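Local structure of tetracycline repressor protein class G (Acinetobacter baumannii, 6RX9) at residues F86-L90 against V141-V145; L4-I10 against A40-F45; E123-R129 against F199-S205. The protein represses the tetracycline resistance gene by binding its operator DNA through an N-terminal helix-turn-helix region, and loses affinity for the operator when tetracycline binds. All blocks are in the same frame, centred on the assembly; numbering follows the deposited sequence.

Interaction 1 of 3, residues F86-L90 against V141-V145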
loop_
_atom_site.group_PDB
_atom_site.type_symbol
_atom_site.label_atom_id
_atom_site.label_comp_id
_atom_site.label_asym_id
_atom_site.label_seq_id
_atom_site.Cartn_x
_atom_site.Cartn_y
_atom_site.Cartn_z
ATOM N N PHE A 86 -3.963 -9.829 9.091
ATOM C CA PHE A 86 -2.882 -9.115 8.357
ATOM C C PHE A 86 -2.863 -7.645 8.801
ATOM O O PHE A 86 -1.776 -7.118 9.096
ATOM C CB PHE A 86 -3.056 -9.286 6.845
ATOM C CG PHE A 86 -1.948 -8.725 5.983
ATOM C CD1 PHE A 86 -0.631 -8.694 6.424
ATOM C CD2 PHE A 86 -2.218 -8.267 4.703
ATOM C CE1 PHE A 86 0.377 -8.191 5.614
ATOM C CE2 PHE A 86 -1.209 -7.763 3.895
ATOM C CZ PHE A 86 0.086 -7.722 4.355
ATOM N N ARG A 87 -4.035 -7.007 8.881
ATOM C CA ARG A 87 -4.165 -5.593 9.325
ATOM C C ARG A 87 -3.643 -5.450 10.762
ATOM O O ARG A 87 -2.850 -4.520 11.014
ATOM C CB ARG A 87 -5.615 -5.114 9.227
ATOM C CG ARG A 87 -5.813 -3.691 9.728
ATOM C CD ARG A 87 -7.245 -3.238 9.589
ATOM N NE ARG A 87 -7.420 -1.844 9.972
ATOM C CZ ARG A 87 -8.196 -1.405 10.958
ATOM N NH1 ARG A 87 -8.901 -2.251 11.693
ATOM N NH2 ARG A 87 -8.275 -0.108 11.200
ATOM N N THR A 88 -4.068 -6.335 11.666
ATOM C CA THR A 88 -3.659 -6.340 13.097
ATOM C C THR A 88 -2.132 -6.464 13.184
ATOM O O THR A 88 -1.530 -5.705 13.965
ATOM C CB THR A 88 -4.367 -7.455 13.877
ATOM O OG1 THR A 88 -5.769 -7.302 13.661
ATOM C CG2 THR A 88 -4.069 -7.418 15.359
ATOM N N ALA A 89 -1.542 -7.366 12.392
ATOM C CA ALA A 89 -0.086 -7.651 12.354
ATOM C C ALA A 89 0.692 -6.390 11.957
ATOM O O ALA A 89 1.724 -6.115 12.595
ATOM C CB ALA A 89 0.203 -8.783 11.399
ATOM N N LEU A 90 0.232 -5.660 10.935
ATOM C CA LEU A 90 0.915 -4.432 10.441
ATOM C C LEU A 90 0.714 -3.279 11.436
ATOM O O LEU A 90 1.633 -2.449 11.551
ATOM C CB LEU A 90 0.397 -4.065 9.044
ATOM C CG LEU A 90 0.763 -5.040 7.924
ATOM C CD1 LEU A 90 0.238 -4.549 6.588
ATOM C CD2 LEU A 90 2.269 -5.262 7.853
ATOM N N VAL A 141 -5.237 -4.127 2.155
ATOM C CA VAL A 141 -4.815 -4.044 3.585
ATOM C C VAL A 141 -3.564 -3.157 3.685
ATOM O O VAL A 141 -3.543 -2.264 4.542
ATOM C CB VAL A 141 -4.577 -5.437 4.199
ATOM C CG1 VAL A 141 -3.898 -5.339 5.556
ATOM C CG2 VAL A 141 -5.871 -6.228 4.309
ATOM N N VAL A 142 -2.563 -3.401 2.841
ATOM C CA VAL A 142 -1.282 -2.631 2.850
ATOM C C VAL A 142 -1.600 -1.149 2.619
ATOM O O VAL A 142 -1.137 -0.324 3.422
ATOM C CB VAL A 142 -0.277 -3.178 1.822
ATOM C CG1 VAL A 142 0.882 -2.219 1.598
ATOM C CG2 VAL A 142 0.229 -4.554 2.226
ATOM N N GLY A 143 -2.368 -0.828 1.571
ATOM C CA GLY A 143 -2.760 0.559 1.255
ATOM C C GLY A 143 -3.433 1.231 2.440
ATOM O O GLY A 143 -3.064 2.381 2.762
ATOM N N SER A 144 -4.379 0.535 3.080
ATOM C CA SER A 144 -5.187 1.042 4.220
ATOM C C SER A 144 -4.285 1.347 5.422
ATOM O O SER A 144 -4.415 2.442 6.002
ATOM C CB SER A 144 -6.281 0.072 4.588
ATOM O OG SER A 144 -6.925 0.483 5.780
ATOM N N VAL A 145 -3.401 0.418 5.791
ATOM C CA VAL A 145 -2.570 0.551 7.025
ATOM C C VAL A 145 -1.495 1.625 6.803
ATOM O O VAL A 145 -1.225 2.377 7.762
ATOM C CB VAL A 145 -1.966 -0.792 7.473
ATOM C CG1 VAL A 145 -1.129 -0.615 8.728
ATOM C CG2 VAL A 145 -3.046 -1.845 7.702
HETATM O O HOH W 1 -6.066 0.129 8.379
#

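Interaction 2 of 3, residues L4-I10 against A40-F45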
loop_
_atom_site.group_PDB
_atom_site.type_symbol
_atom_site.label_atom_id
_atom_site.label_comp_id
_atom_site.label_asym_id
_atom_site.label_seq_id
_atom_site.Cartn_x
_atom_site.Cartn_y
_atom_site.Cartn_z
ATOM N N LEU A 4 23.977 -14.997 22.723
ATOM C CA LEU A 4 22.989 -14.057 22.127
ATOM C C LEU A 4 22.417 -14.686 20.852
ATOM O O LEU A 4 23.199 -14.893 19.905
ATOM C CB LEU A 4 23.687 -12.728 21.825
ATOM C CG LEU A 4 22.803 -11.630 21.236
ATOM C CD1 LEU A 4 21.860 -11.074 22.291
ATOM C CD2 LEU A 4 23.647 -10.516 20.634
ATOM N N ASP A 5 21.112 -14.976 20.825
ATOM C CA ASP A 5 20.438 -15.617 19.663
ATOM C C ASP A 5 19.490 -14.613 18.994
ATOM O O ASP A 5 19.136 -13.593 19.626
ATOM C CB ASP A 5 19.756 -16.934 20.053
ATOM C CG ASP A 5 18.613 -16.823 21.048
ATOM O OD1 ASP A 5 18.024 -15.730 21.164
ATOM O OD2 ASP A 5 18.310 -17.849 21.689
ATOM N N LYS A 6 19.107 -14.903 17.748
ATOM C CA LYS A 6 18.314 -14.002 16.867
ATOM C C LYS A 6 16.993 -13.629 17.552
ATOM O O LYS A 6 16.576 -12.455 17.436
ATOM C CB LYS A 6 18.072 -14.682 15.517
ATOM C CG LYS A 6 17.448 -13.800 14.447
ATOM C CD LYS A 6 17.501 -14.424 13.073
ATOM C CE LYS A 6 17.048 -13.487 11.975
ATOM N NZ LYS A 6 17.185 -14.109 10.636
ATOM N N GLY A 7 16.354 -14.586 18.231
ATOM C CA GLY A 7 15.086 -14.372 18.956
ATOM C C GLY A 7 15.212 -13.270 19.996
ATOM O O GLY A 7 14.325 -12.401 20.048
ATOM N N THR A 8 16.289 -13.289 20.785
ATOM C CA THR A 8 16.564 -12.292 21.854
ATOM C C THR A 8 16.832 -10.922 21.217
ATOM O O THR A 8 16.333 -9.918 21.760
ATOM C CB THR A 8 17.730 -12.741 22.745
ATOM O OG1 THR A 8 17.464 -14.071 23.193
ATOM C CG2 THR A 8 17.935 -11.831 23.936
ATOM N N VAL A 9 17.571 -10.893 20.104
ATOM C CA VAL A 9 17.948 -9.651 19.360
ATOM C C VAL A 9 16.677 -8.971 18.828
ATOM O O VAL A 9 16.521 -7.751 19.036
ATOM C CB VAL A 9 18.940 -9.955 18.219
ATOM C CG1 VAL A 9 19.193 -8.736 17.344
ATOM C CG2 VAL A 9 20.260 -10.502 18.748
ATOM N N ILE A 10 15.804 -9.721 18.154
ATOM C CA ILE A 10 14.613 -9.143 17.458
ATOM C C ILE A 10 13.568 -8.711 18.492
ATOM O O ILE A 10 12.881 -7.698 18.238
ATOM C CB ILE A 10 14.050 -10.114 16.401
ATOM C CG1 ILE A 10 15.022 -10.270 15.229
ATOM C CG2 ILE A 10 12.669 -9.673 15.929
ATOM C CD1 ILE A 10 15.247 -9.000 14.434
ATOM N N ALA A 40 29.115 -8.935 18.401
ATOM C CA ALA A 40 28.076 -9.894 18.846
ATOM C C ALA A 40 26.791 -9.662 18.040
ATOM O O ALA A 40 26.210 -10.651 17.564
ATOM C CB ALA A 40 27.841 -9.765 20.333
ATOM N N LEU A 41 26.382 -8.403 17.868
ATOM C CA LEU A 41 25.170 -8.042 17.080
ATOM C C LEU A 41 25.470 -8.161 15.581
ATOM O O LEU A 41 24.584 -8.631 14.845
ATOM C CB LEU A 41 24.708 -6.627 17.440
ATOM C CG LEU A 41 23.497 -6.122 16.655
ATOM C CD1 LEU A 41 22.312 -7.068 16.802
ATOM C CD2 LEU A 41 23.114 -4.721 17.093
ATOM N N TYR A 42 26.669 -7.749 15.151
ATOM C CA TYR A 42 27.098 -7.725 13.726
ATOM C C TYR A 42 26.970 -9.127 13.111
ATOM O O TYR A 42 26.674 -9.216 11.903
ATOM C CB TYR A 42 28.526 -7.188 13.602
ATOM C CG TYR A 42 28.978 -6.914 12.190
ATOM C CD1 TYR A 42 28.613 -5.751 11.530
ATOM C CD2 TYR A 42 29.795 -7.810 11.520
ATOM C CE1 TYR A 42 29.037 -5.492 10.235
ATOM C CE2 TYR A 42 30.229 -7.565 10.228
ATOM C CZ TYR A 42 29.852 -6.401 9.582
ATOM O OH TYR A 42 30.285 -6.172 8.306
ATOM N N TRP A 43 27.187 -10.178 13.914
ATOM C CA TRP A 43 27.050 -11.607 13.517
ATOM C C TRP A 43 25.628 -11.890 13.015
ATOM O O TRP A 43 25.490 -12.661 12.042
ATOM C CB TRP A 43 27.416 -12.533 14.686
ATOM C CG TRP A 43 27.414 -13.986 14.322
ATOM C CD1 TRP A 43 28.439 -14.681 13.756
ATOM C CD2 TRP A 43 26.330 -14.923 14.471
ATOM N NE1 TRP A 43 28.078 -15.985 13.555
ATOM C CE2 TRP A 43 26.792 -16.166 13.983
ATOM C CE3 TRP A 43 25.025 -14.842 14.970
ATOM C CZ2 TRP A 43 25.994 -17.310 13.980
ATOM C CZ3 TRP A 43 24.237 -15.974 14.966
ATOM C CH2 TRP A 43 24.716 -17.191 14.479
ATOM N N HIS A 44 24.617 -11.307 13.668
ATOM C CA HIS A 44 23.176 -11.456 13.324
ATOM C C HIS A 44 22.811 -10.543 12.146
ATOM O O HIS A 44 22.181 -11.035 11.191
ATOM C CB HIS A 44 22.294 -11.160 14.546
ATOM C CG HIS A 44 22.466 -12.122 15.671
ATOM N ND1 HIS A 44 21.836 -13.349 15.689
ATOM C CD2 HIS A 44 23.177 -12.040 16.815
ATOM C CE1 HIS A 44 22.161 -13.988 16.795
ATOM N NE2 HIS A 44 22.986 -13.207 17.503
ATOM N N PHE A 45 23.169 -9.257 12.220
ATOM C CA PHE A 45 22.805 -8.225 11.211
ATOM C C PHE A 45 23.988 -7.287 10.973
ATOM O O PHE A 45 24.416 -6.621 11.931
ATOM C CB PHE A 45 21.574 -7.443 11.674
ATOM C CG PHE A 45 20.413 -8.319 12.058
ATOM C CD1 PHE A 45 19.674 -8.976 11.086
ATOM C CD2 PHE A 45 20.074 -8.510 13.389
ATOM C CE1 PHE A 45 18.615 -9.796 11.437
ATOM C CE2 PHE A 45 19.018 -9.337 13.738
ATOM C CZ PHE A 45 18.292 -9.978 12.763
#

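Interaction 3 of 3, residues E123-R129 against F199-S205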
loop_
_atom_site.group_PDB
_atom_site.type_symbol
_atom_site.label_atom_id
_atom_site.label_comp_id
_atom_site.label_asym_id
_atom_site.label_seq_id
_atom_site.Cartn_x
_atom_site.Cartn_y
_atom_site.Cartn_z
ATOM N N GLU A 123 -14.322 -23.836 -3.501
ATOM C CA GLU A 123 -15.416 -22.893 -3.131
ATOM C C GLU A 123 -15.948 -22.161 -4.373
ATOM O O GLU A 123 -16.788 -21.254 -4.196
ATOM C CB GLU A 123 -14.921 -21.910 -2.066
ATOM C CG GLU A 123 -14.819 -22.518 -0.675
ATOM C CD GLU A 123 -16.158 -22.757 0.006
ATOM O OE1 GLU A 123 -16.764 -23.817 -0.247
ATOM O OE2 GLU A 123 -16.599 -21.878 0.778
ATOM N N GLY A 124 -15.487 -22.526 -5.575
ATOM C CA GLY A 124 -16.074 -22.080 -6.854
ATOM C C GLY A 124 -15.265 -20.995 -7.551
ATOM O O GLY A 124 -15.786 -20.433 -8.534
ATOM N N PHE A 125 -14.049 -20.695 -7.080
ATOM C CA PHE A 125 -13.075 -19.818 -7.786
ATOM C C PHE A 125 -12.359 -20.635 -8.867
ATOM O O PHE A 125 -12.144 -21.841 -8.655
ATOM C CB PHE A 125 -12.030 -19.237 -6.829
ATOM C CG PHE A 125 -12.505 -18.109 -5.949
ATOM C CD1 PHE A 125 -13.275 -18.360 -4.823
ATOM C CD2 PHE A 125 -12.160 -16.796 -6.232
ATOM C CE1 PHE A 125 -13.703 -17.320 -4.011
ATOM C CE2 PHE A 125 -12.586 -15.758 -5.417
ATOM C CZ PHE A 125 -13.354 -16.022 -4.307
ATOM N N CYS A 126 -11.998 -20.000 -9.985
ATOM C CA CYS A 126 -11.032 -20.554 -10.971
ATOM C C CYS A 126 -9.623 -20.262 -10.457
ATOM O O CYS A 126 -9.414 -19.247 -9.795
ATOM C CB CYS A 126 -11.264 -19.990 -12.369
ATOM S SG CYS A 126 -10.124 -18.658 -12.825
ATOM N N PRO A 127 -8.625 -21.143 -10.711
ATOM C CA PRO A 127 -7.283 -20.990 -10.141
ATOM C C PRO A 127 -6.667 -19.585 -10.258
ATOM O O PRO A 127 -6.117 -19.110 -9.277
ATOM C CB PRO A 127 -6.452 -21.990 -10.959
ATOM C CG PRO A 127 -7.438 -23.081 -11.306
ATOM C CD PRO A 127 -8.743 -22.351 -11.547
ATOM N N LYS A 128 -6.751 -18.976 -11.446
ATOM C CA LYS A 128 -6.254 -17.600 -11.728
ATOM C C LYS A 128 -6.888 -16.613 -10.745
ATOM O O LYS A 128 -6.142 -15.868 -10.083
ATOM C CB LYS A 128 -6.626 -17.141 -13.141
ATOM C CG LYS A 128 -5.658 -17.519 -14.250
ATOM C CD LYS A 128 -5.944 -16.749 -15.525
ATOM C CE LYS A 128 -5.557 -17.489 -16.787
ATOM N NZ LYS A 128 -6.413 -17.098 -17.931
ATOM N N ARG A 129 -8.222 -16.610 -10.687
ATOM C CA ARG A 129 -9.033 -15.602 -9.958
ATOM C C ARG A 129 -8.870 -15.812 -8.450
ATOM O O ARG A 129 -8.951 -14.811 -7.717
ATOM C CB ARG A 129 -10.487 -15.653 -10.440
ATOM C CG ARG A 129 -10.661 -15.099 -11.847
ATOM C CD ARG A 129 -12.008 -15.392 -12.472
ATOM N NE ARG A 129 -12.070 -14.898 -13.845
ATOM C CZ ARG A 129 -12.826 -13.889 -14.282
ATOM N NH1 ARG A 129 -13.633 -13.231 -13.464
ATOM N NH2 ARG A 129 -12.782 -13.549 -15.560
ATOM N N PHE A 199 -16.182 -10.414 -5.141
ATOM C CA PHE A 199 -15.619 -11.738 -5.519
ATOM C C PHE A 199 -16.756 -12.720 -5.822
ATOM O O PHE A 199 -16.617 -13.492 -6.788
ATOM C CB PHE A 199 -14.709 -12.302 -4.424
ATOM C CG PHE A 199 -13.425 -11.543 -4.187
ATOM C CD1 PHE A 199 -12.807 -10.830 -5.204
ATOM C CD2 PHE A 199 -12.818 -11.574 -2.941
ATOM C CE1 PHE A 199 -11.622 -10.149 -4.970
ATOM C CE2 PHE A 199 -11.632 -10.894 -2.712
ATOM C CZ PHE A 199 -11.037 -10.183 -3.727
ATOM N N GLU A 200 -17.841 -12.672 -5.042
ATOM C CA GLU A 200 -19.002 -13.603 -5.145
ATOM C C GLU A 200 -19.421 -13.773 -6.612
ATOM O O GLU A 200 -19.627 -14.929 -7.029
ATOM C CB GLU A 200 -20.197 -13.106 -4.328
ATOM C CG GLU A 200 -19.916 -12.956 -2.844
ATOM C CD GLU A 200 -21.112 -13.186 -1.935
ATOM O OE1 GLU A 200 -21.693 -14.290 -1.996
ATOM O OE2 GLU A 200 -21.453 -12.268 -1.161
ATOM N N ARG A 201 -19.517 -12.669 -7.364
ATOM C CA ARG A 201 -20.048 -12.642 -8.758
ATOM C C ARG A 201 -18.924 -12.937 -9.763
ATOM O O ARG A 201 -19.236 -13.508 -10.823
ATOM C CB ARG A 201 -20.708 -11.304 -9.129
ATOM C CG ARG A 201 -20.764 -10.246 -8.032
ATOM C CD ARG A 201 -21.997 -10.369 -7.154
ATOM N NE ARG A 201 -21.722 -10.220 -5.730
ATOM C CZ ARG A 201 -22.630 -10.348 -4.762
ATOM N NH1 ARG A 201 -23.892 -10.621 -5.056
ATOM N NH2 ARG A 201 -22.272 -10.204 -3.497
ATOM N N LEU A 202 -17.677 -12.556 -9.461
ATOM C CA LEU A 202 -16.536 -12.621 -10.419
ATOM C C LEU A 202 -15.644 -13.841 -10.142
ATOM O O LEU A 202 -14.582 -13.924 -10.778
ATOM C CB LEU A 202 -15.731 -11.321 -10.326
ATOM C CG LEU A 202 -16.522 -10.029 -10.535
ATOM C CD1 LEU A 202 -15.585 -8.833 -10.624
ATOM C CD2 LEU A 202 -17.395 -10.112 -11.779
ATOM N N ARG A 203 -16.077 -14.762 -9.271
ATOM C CA ARG A 203 -15.312 -15.970 -8.843
ATOM C C ARG A 203 -14.748 -16.730 -10.051
ATOM O O ARG A 203 -13.577 -17.148 -9.982
ATOM C CB ARG A 203 -16.203 -16.920 -8.033
ATOM C CG ARG A 203 -16.349 -16.541 -6.568
ATOM C CD ARG A 203 -17.062 -17.617 -5.778
ATOM N NE ARG A 203 -18.464 -17.729 -6.154
ATOM C CZ ARG A 203 -19.309 -18.632 -5.667
ATOM N NH1 ARG A 203 -18.897 -19.518 -4.774
ATOM N NH2 ARG A 203 -20.565 -18.649 -6.078
ATOM N N SER A 204 -15.557 -16.935 -11.095
ATOM C CA SER A 204 -15.207 -17.742 -12.296
ATOM C C SER A 204 -15.593 -16.993 -13.578
ATOM O O SER A 204 -16.497 -16.133 -13.516
ATOM C CB SER A 204 -15.861 -19.099 -12.241
ATOM O OG SER A 204 -17.269 -18.989 -12.395
ATOM N N SER A 205 -14.928 -17.325 -14.690
ATOM C CA SER A 205 -15.180 -16.770 -16.047
ATOM C C SER A 205 -16.380 -17.482 -16.680
ATOM O O SER A 205 -17.355 -16.844 -17.078
ATOM C CB SER A 205 -13.953 -16.889 -16.916
ATOM O OG SER A 205 -14.184 -16.330 -18.201
#

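Interaction 1 of 3, residues F86-L90 against V141-V145
Phe86 meets helix 127-155 obliquely with one flank of its ring: CD2 lies 3.5 Å from CG1 of Val141, and CZ lies 3.8 Å from CG2 of Val142. The ring is placed there by chi1 of -174°, which sets CG opposite the backbone N. One turn on, Leu90 reaches Val145, CB to CG1 at 3.8 Å, while its own CD1 sits over one face of the Phe86 ring, toward the rim. The other methyl of Val145, CG2, packs at 3.9 Å against CG of Arg87. The polar link is indirect: a water accepts from Arg87 NE at 2.9 Å, in the guanidinium plane, and is hydrogen-bonded to Ser144 OG. Asp185 forms a salt bridge with the guanidinium and Gln148 a hydrogen bond. The axes of segments 86-90 and 141-145 approach to 9.9 Å and cross at -39°. In this buried part of the ligand-binding domain the side chain of Leu90 lies about 4 Å from that of His100 on helix 96-102, a probable magnesium-binding residue, and that of Phe86 about 5 Å from that of Asn82, which probably binds tetracycline. Helix 185-202 adds Phe188 beside Arg87 and Val141, and Val142 packs on Leu146 of the second subunit.

Interaction 2 of 3, residues L4-I10 against A40-F45
The imidazole of His44, bonded at its edge to Leu4 O and packed by one face on a Val9 methyl, marks this partly buried contact, in which the start of helix 6-20 meets the chain leaving helix 38-42 in the DNA-binding domain. His44 NE2 donates to Leu4 O at 2.9 Å; the acceptor lies 5° from the ring plane, but the N-H...O angle is only 139° and the donor stands above the carbonyl plane. On one face of the imidazole, CG2 of Val9 makes a CH-pi contact 4.0 Å from the centroid; on the opposite face lies CE3 of Trp43. Residues 40-45 probably close the helix-turn-helix motif, so the contact joins the motif's C-terminal end to the first helix of the chain. Val9 turns its other methyl, CG1, to CD1 of Leu41 at 3.6 Å and to the edge of the Phe45 ring at CE2. Chi1 of 173° on Val9 puts CG1 opposite the backbone N and CG2 beside it, giving each methyl separate partners. Ile10 crosses Phe45 at about a right angle, with CD1 3.6 Å from CZ. Asp5 N-caps the helix, its OD1 accepting from both Thr8 N and Thr8 OG1, and Leu30 of helix 27-34 packs on Val9 and Leu41.

Interaction 3 of 3, residues E123-R129 against F199-S205
Phe125 and Arg203 meet through ring face and aliphatic chain: CG of Arg203 stands 3.8 Å from the ring centroid and 11° off its normal. This is a CH-pi contact made by the methylene CG; the guanidinium plane is turned 82° from the ring. Leu202 O accepts from Arg129 NH1 at 2.9 Å, close to the guanidinium plane, while Arg203 O accepts from Cys126 N at 3.3 Å. Arg129 reaches its carbonyl with the chain extended from CG to NE, and the backbone of Ser204 and Ser205 lies over one face of its guanidinium. Arg203 bends at chi3 (-69°), bringing NH1 to Glu123 O in a weak bond of 2.8 Å, and its NE donates to Glu200 O at 3.2 Å.

Behind this shell, Gly124, at positive phi, is the C-prime residue of a Schellman motif ending helix 110-122, and Cys126 N-caps helix 127-155 by accepting from Arg129 N at SG, 3.5 Å away. The contact thus ties the turn between these helices to the end of helix 185-202 in the ligand-binding domain. Trp75 meets the Phe125 ring edge-to-face and donates through its backbone N to Glu123 OE2. Phe190 of the second subunit packs on Arg129. All three bonds across the contact end on main-chain carbonyl oxygens, two given by arginine side chains and one by the amide of Cys126: neutral acceptors, with no salt bridge between the segments.

Interaction 1 is the core contact, all its touching residues buried and its centre about 4 Å from the centre of the chain; interactions 2 and 3 lie about 24 and 25 Å out, on opposite sides of it. Interactions 1 and 3 share helix 127-155 and the ligand-binding domain, and both touch the second subunit, whereas no other chain of the assembly touches interaction 2 in the DNA-binding domain. Chemistry follows place: between mid-helix segments interaction 1 relies on apolar side chains, three valines, a leucine and a phenylalanine, and one bridging water. At helix ends, where backbone groups are available, interaction 2 adds a histidine-to-carbonyl bond and interaction 3 three bonds to carbonyls, one of them weak.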